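Local coordinates for DUF115 domain-containing protein (Magnetospirillum magneticum AMB-1, PDB 5MU5), which is a Maf glycosyltransferase that probably transfers sugar to flagellin and is involved in forming the bacterial flagellum, at residues E245-M256 with F368-F378. Sequence-based numbering, arbitrary orientation.
Sequences EMEMTRASYKNM and FRPALSSYALF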
loop_
_atom_site.group_PDB
_atom_site.type_symbol
_atom_site.label_atom_id
_atom_site.label_comp_id
_atom_site.label_asym_id
_atom_site.label_seq_id
_atom_site.Cartn_x
_atom_site.Cartn_y
_atom_site.Cartn_z
ATOM N N GLU A 245 11.850 -4.885 8.939
ATOM C CA GLU A 245 12.819 -4.493 7.934
ATOM C C GLU A 245 14.171 -5.081 8.279
ATOM O O GLU A 245 14.918 -5.429 7.388
ATOM C CB GLU A 245 12.907 -2.981 7.783
ATOM C CG GLU A 245 11.615 -2.350 7.265
ATOM C CD GLU A 245 11.266 -2.727 5.828
ATOM O OE1 GLU A 245 12.184 -2.827 4.986
ATOM O OE2 GLU A 245 10.055 -2.892 5.532
ATOM N N MET A 246 14.485 -5.188 9.568
ATOM C CA MET A 246 15.714 -5.847 9.988
ATOM C C MET A 246 15.705 -7.293 9.517
ATOM O O MET A 246 16.688 -7.766 8.945
ATOM C CB MET A 246 15.901 -5.807 11.502
ATOM C CG MET A 246 16.291 -4.451 12.050
ATOM S SD MET A 246 16.404 -4.508 13.844
ATOM C CE MET A 246 17.254 -2.967 14.132
ATOM N N GLU A 247 14.597 -7.991 9.731
ATOM C CA GLU A 247 14.516 -9.379 9.292
ATOM C C GLU A 247 14.618 -9.565 7.775
ATOM O O GLU A 247 15.221 -10.523 7.324
ATOM C CB GLU A 247 13.232 -10.032 9.780
ATOM C CG GLU A 247 13.009 -11.462 9.282
ATOM C CD GLU A 247 14.233 -12.364 9.416
ATOM O OE1 GLU A 247 15.075 -12.096 10.305
ATOM O OE2 GLU A 247 14.366 -13.341 8.629
ATOM N N MET A 248 14.005 -8.672 7.003
ATOM C CA MET A 248 13.995 -8.794 5.549
ATOM C C MET A 248 15.404 -8.656 5.037
ATOM O O MET A 248 15.835 -9.427 4.192
ATOM C CB MET A 248 13.174 -7.688 4.887
ATOM C CG MET A 248 11.681 -7.661 5.155
ATOM S SD MET A 248 10.797 -9.150 4.702
ATOM C CE MET A 248 10.808 -10.084 6.230
ATOM N N THR A 249 16.086 -7.633 5.541
ATOM C CA THR A 249 17.435 -7.313 5.135
ATOM C C THR A 249 18.409 -8.388 5.625
ATOM O O THR A 249 19.356 -8.709 4.910
ATOM C CB THR A 249 17.833 -5.894 5.616
ATOM O OG1 THR A 249 17.060 -4.923 4.916
ATOM C CG2 THR A 249 19.279 -5.595 5.359
ATOM N N ARG A 250 18.187 -8.948 6.815
ATOM C CA ARG A 250 19.035 -10.047 7.299
ATOM C C ARG A 250 18.876 -11.295 6.405
ATOM O O ARG A 250 19.856 -11.912 5.996
ATOM C CB ARG A 250 18.701 -10.417 8.733
ATOM C CG ARG A 250 19.567 -11.526 9.308
ATOM C CD ARG A 250 18.875 -12.212 10.468
ATOM N NE ARG A 250 17.790 -13.055 9.978
ATOM C CZ ARG A 250 17.941 -14.308 9.552
ATOM N NH1 ARG A 250 19.129 -14.896 9.575
ATOM N NH2 ARG A 250 16.889 -14.967 9.099
ATOM N N ALA A 251 17.637 -11.653 6.104
ATOM C CA ALA A 251 17.367 -12.789 5.222
ATOM C C ALA A 251 18.088 -12.589 3.896
ATOM O O ALA A 251 18.823 -13.452 3.448
ATOM C CB ALA A 251 15.860 -12.954 4.987
ATOM N N SER A 252 17.886 -11.429 3.288
ATOM C CA SER A 252 18.460 -11.140 1.982
ATOM C C SER A 252 19.977 -11.138 2.044
ATOM O O SER A 252 20.628 -11.672 1.158
ATOM C CB SER A 252 17.940 -9.808 1.452
ATOM O OG SER A 252 18.342 -9.627 0.100
ATOM N N TYR A 253 20.521 -10.546 3.098
ATOM C CA TYR A 253 21.958 -10.504 3.309
ATOM C C TYR A 253 22.497 -11.933 3.300
ATOM O O TYR A 253 23.404 -12.242 2.549
ATOM C CB TYR A 253 22.275 -9.829 4.645
ATOM C CG TYR A 253 23.734 -9.812 5.048
ATOM C CD1 TYR A 253 24.367 -10.969 5.499
ATOM C CD2 TYR A 253 24.470 -8.626 5.027
ATOM C CE1 TYR A 253 25.692 -10.952 5.877
ATOM C CE2 TYR A 253 25.792 -8.607 5.407
ATOM C CZ TYR A 253 26.391 -9.780 5.829
ATOM O OH TYR A 253 27.699 -9.777 6.229
ATOM N N LYS A 254 21.908 -12.804 4.112
ATOM C CA LYS A 254 22.394 -14.181 4.234
ATOM C C LYS A 254 22.166 -14.975 2.969
ATOM O O LYS A 254 22.965 -15.808 2.626
ATOM C CB LYS A 254 21.706 -14.903 5.379
ATOM C CG LYS A 254 21.898 -14.251 6.723
ATOM C CD LYS A 254 23.322 -14.299 7.194
ATOM C CE LYS A 254 23.690 -15.708 7.593
ATOM N NZ LYS A 254 25.057 -15.726 8.157
ATOM N N ASN A 255 21.059 -14.726 2.293
ATOM C CA ASN A 255 20.781 -15.416 1.051
ATOM C C ASN A 255 21.792 -15.110 -0.048
ATOM O O ASN A 255 22.052 -15.952 -0.886
ATOM C CB ASN A 255 19.386 -15.056 0.553
ATOM C CG ASN A 255 18.299 -15.837 1.256
ATOM O OD1 ASN A 255 18.530 -16.963 1.688
ATOM N ND2 ASN A 255 17.100 -15.253 1.356
ATOM N N MET A 256 22.350 -13.909 -0.048
ATOM C CA MET A 256 23.215 -13.488 -1.138
ATOM C C MET A 256 24.693 -13.459 -0.846
ATOM O O MET A 256 25.477 -13.350 -1.772
ATOM C CB MET A 256 22.787 -12.107 -1.582
ATOM C CG MET A 256 21.458 -12.124 -2.299
ATOM S SD MET A 256 20.952 -10.440 -2.546
ATOM C CE MET A 256 22.200 -9.881 -3.724
ATOM N N PHE A 368 13.678 -10.384 -6.610
ATOM C CA PHE A 368 13.709 -9.315 -5.633
ATOM C C PHE A 368 12.335 -8.750 -5.388
ATOM O O PHE A 368 11.690 -8.201 -6.276
ATOM C CB PHE A 368 14.738 -8.258 -6.022
ATOM C CG PHE A 368 16.109 -8.764 -5.874
ATOM C CD1 PHE A 368 16.687 -9.490 -6.884
ATOM C CD2 PHE A 368 16.767 -8.647 -4.664
ATOM C CE1 PHE A 368 17.930 -10.045 -6.717
ATOM C CE2 PHE A 368 18.031 -9.173 -4.493
ATOM C CZ PHE A 368 18.611 -9.879 -5.524
ATOM N N ARG A 369 11.879 -8.935 -4.156
ATOM C CA ARG A 369 10.581 -8.466 -3.782
ATOM C C ARG A 369 10.615 -6.958 -3.492
ATOM O O ARG A 369 11.358 -6.516 -2.639
ATOM C CB ARG A 369 10.057 -9.243 -2.590
ATOM C CG ARG A 369 8.580 -9.071 -2.531
ATOM C CD ARG A 369 7.925 -9.761 -1.379
ATOM N NE ARG A 369 6.488 -9.555 -1.541
ATOM C CZ ARG A 369 5.569 -10.025 -0.720
ATOM N NH1 ARG A 369 5.939 -10.746 0.322
ATOM N NH2 ARG A 369 4.283 -9.776 -0.951
ATOM N N PRO A 370 9.805 -6.177 -4.213
ATOM C CA PRO A 370 9.888 -4.726 -4.097
ATOM C C PRO A 370 9.313 -4.140 -2.804
ATOM O O PRO A 370 8.746 -4.862 -1.987
ATOM C CB PRO A 370 9.106 -4.231 -5.329
ATOM C CG PRO A 370 8.186 -5.342 -5.691
ATOM C CD PRO A 370 8.836 -6.613 -5.238
ATOM N N ALA A 371 9.518 -2.839 -2.609
ATOM C CA ALA A 371 8.896 -2.107 -1.499
ATOM C C ALA A 371 9.363 -2.560 -0.110
ATOM O O ALA A 371 8.573 -2.638 0.832
ATOM C CB ALA A 371 7.362 -2.189 -1.608
ATOM N N LEU A 372 10.651 -2.844 0.011
ATOM C CA LEU A 372 11.236 -3.285 1.273
ATOM C C LEU A 372 12.643 -2.739 1.333
ATOM O O LEU A 372 13.204 -2.396 0.307
ATOM C CB LEU A 372 11.286 -4.820 1.357
ATOM C CG LEU A 372 9.958 -5.585 1.369
ATOM C CD1 LEU A 372 10.167 -7.084 1.144
ATOM C CD2 LEU A 372 9.206 -5.369 2.668
ATOM N N SER A 373 13.206 -2.671 2.535
ATOM C CA SER A 373 14.594 -2.272 2.723
ATOM C C SER A 373 15.549 -3.194 1.946
ATOM O O SER A 373 16.542 -2.750 1.414
ATOM C CB SER A 373 14.962 -2.330 4.211
ATOM O OG SER A 373 14.778 -3.647 4.736
ATOM N N SER A 374 15.224 -4.476 1.884
ATOM C CA SER A 374 16.028 -5.457 1.177
ATOM C C SER A 374 16.037 -5.215 -0.331
ATOM O O SER A 374 16.997 -5.572 -1.005
ATOM C CB SER A 374 15.486 -6.852 1.470
ATOM O OG SER A 374 14.076 -6.870 1.308
ATOM N N TYR A 375 14.962 -4.639 -0.862
ATOM C CA TYR A 375 14.909 -4.324 -2.283
ATOM C C TYR A 375 15.885 -3.197 -2.586
ATOM O O TYR A 375 16.733 -3.300 -3.467
ATOM C CB TYR A 375 13.500 -3.908 -2.716
ATOM C CG TYR A 375 13.428 -3.659 -4.195
ATOM C CD1 TYR A 375 13.308 -4.728 -5.088
ATOM C CD2 TYR A 375 13.512 -2.364 -4.716
ATOM C CE1 TYR A 375 13.257 -4.519 -6.451
ATOM C CE2 TYR A 375 13.474 -2.143 -6.082
ATOM C CZ TYR A 375 13.352 -3.229 -6.945
ATOM O OH TYR A 375 13.316 -3.037 -8.307
ATOM N N ALA A 376 15.775 -2.120 -1.824
ATOM C CA ALA A 376 16.597 -0.960 -2.054
ATOM C C ALA A 376 18.062 -1.288 -1.862
ATOM O O ALA A 376 18.909 -0.761 -2.552
ATOM C CB ALA A 376 16.183 0.160 -1.109
ATOM N N LEU A 377 18.372 -2.161 -0.922
ATOM C CA LEU A 377 19.760 -2.408 -0.612
ATOM C C LEU A 377 20.379 -3.413 -1.602
ATOM O O LEU A 377 21.456 -3.169 -2.150
ATOM C CB LEU A 377 19.875 -2.874 0.837
ATOM C CG LEU A 377 21.210 -2.597 1.536
ATOM C CD1 LEU A 377 21.126 -2.998 3.006
ATOM C CD2 LEU A 377 22.351 -3.338 0.853
ATOM N N PHE A 378 19.656 -4.501 -1.876
ATOM C CA PHE A 378 20.200 -5.644 -2.617
ATOM C C PHE A 378 19.767 -5.869 -4.067
ATOM O O PHE A 378 20.416 -6.641 -4.778
ATOM C CB PHE A 378 19.923 -6.926 -1.830
ATOM C CG PHE A 378 20.744 -7.061 -0.588
ATOM C CD1 PHE A 378 22.112 -7.225 -0.671
ATOM C CD2 PHE A 378 20.147 -7.070 0.660
ATOM C CE1 PHE A 378 22.880 -7.360 0.471
ATOM C CE2 PHE A 378 20.912 -7.202 1.807
ATOM C CZ PHE A 378 22.279 -7.344 1.710
HETATM O O HOH W 1 8.685 -1.785 3.487
#
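With CG anti to the carbonyl carbon and the chain bent at chi2 (-67°), the torsions of Glu245 bring its carboxylate up to Ser373, whose hydroxyl is turned back between its own N and carbonyl carbon (chi1 59°). OE1 of Glu245 thereby receives two bonds at the start of helix 373-378: Ser373 N lies 2.7 Å from it, nearly along the C-O axis, and Ser373 OG donates from the anti side, tilted somewhat out of the carboxylate plane. The pair illustrates how a carboxylate from one helix can take up a first-turn N-H of another, where the helix N-terminus would probably favour its negative charge. A water joins Glu245 OE2 to Ala371 O, tying in the preceding loop. Thr249 OG1 is hydrogen-bonded to Ser373 OG at 2.6 Å, and its side chain nests among Ser373, Ser374, Leu377 and Phe378. In return, the Phe378 ring enters a hole between Thr249, Ser252, Tyr253 and Met256. Met256 SD meets this ring obliquely, 4.5 Å from its centroid, and the Phe368 ring at its edge, giving two Met-aromatic contacts. The axes of segments 245-256 and 373-378 approach to 8.6 Å at a crossing angle of -42°. Helix 242-257 thus packs against the short helix after strand 363-367, while Phe593 of helix 589-609 touches Thr249 and Ser373, and Phe537 of helix 534-541 touches Phe378.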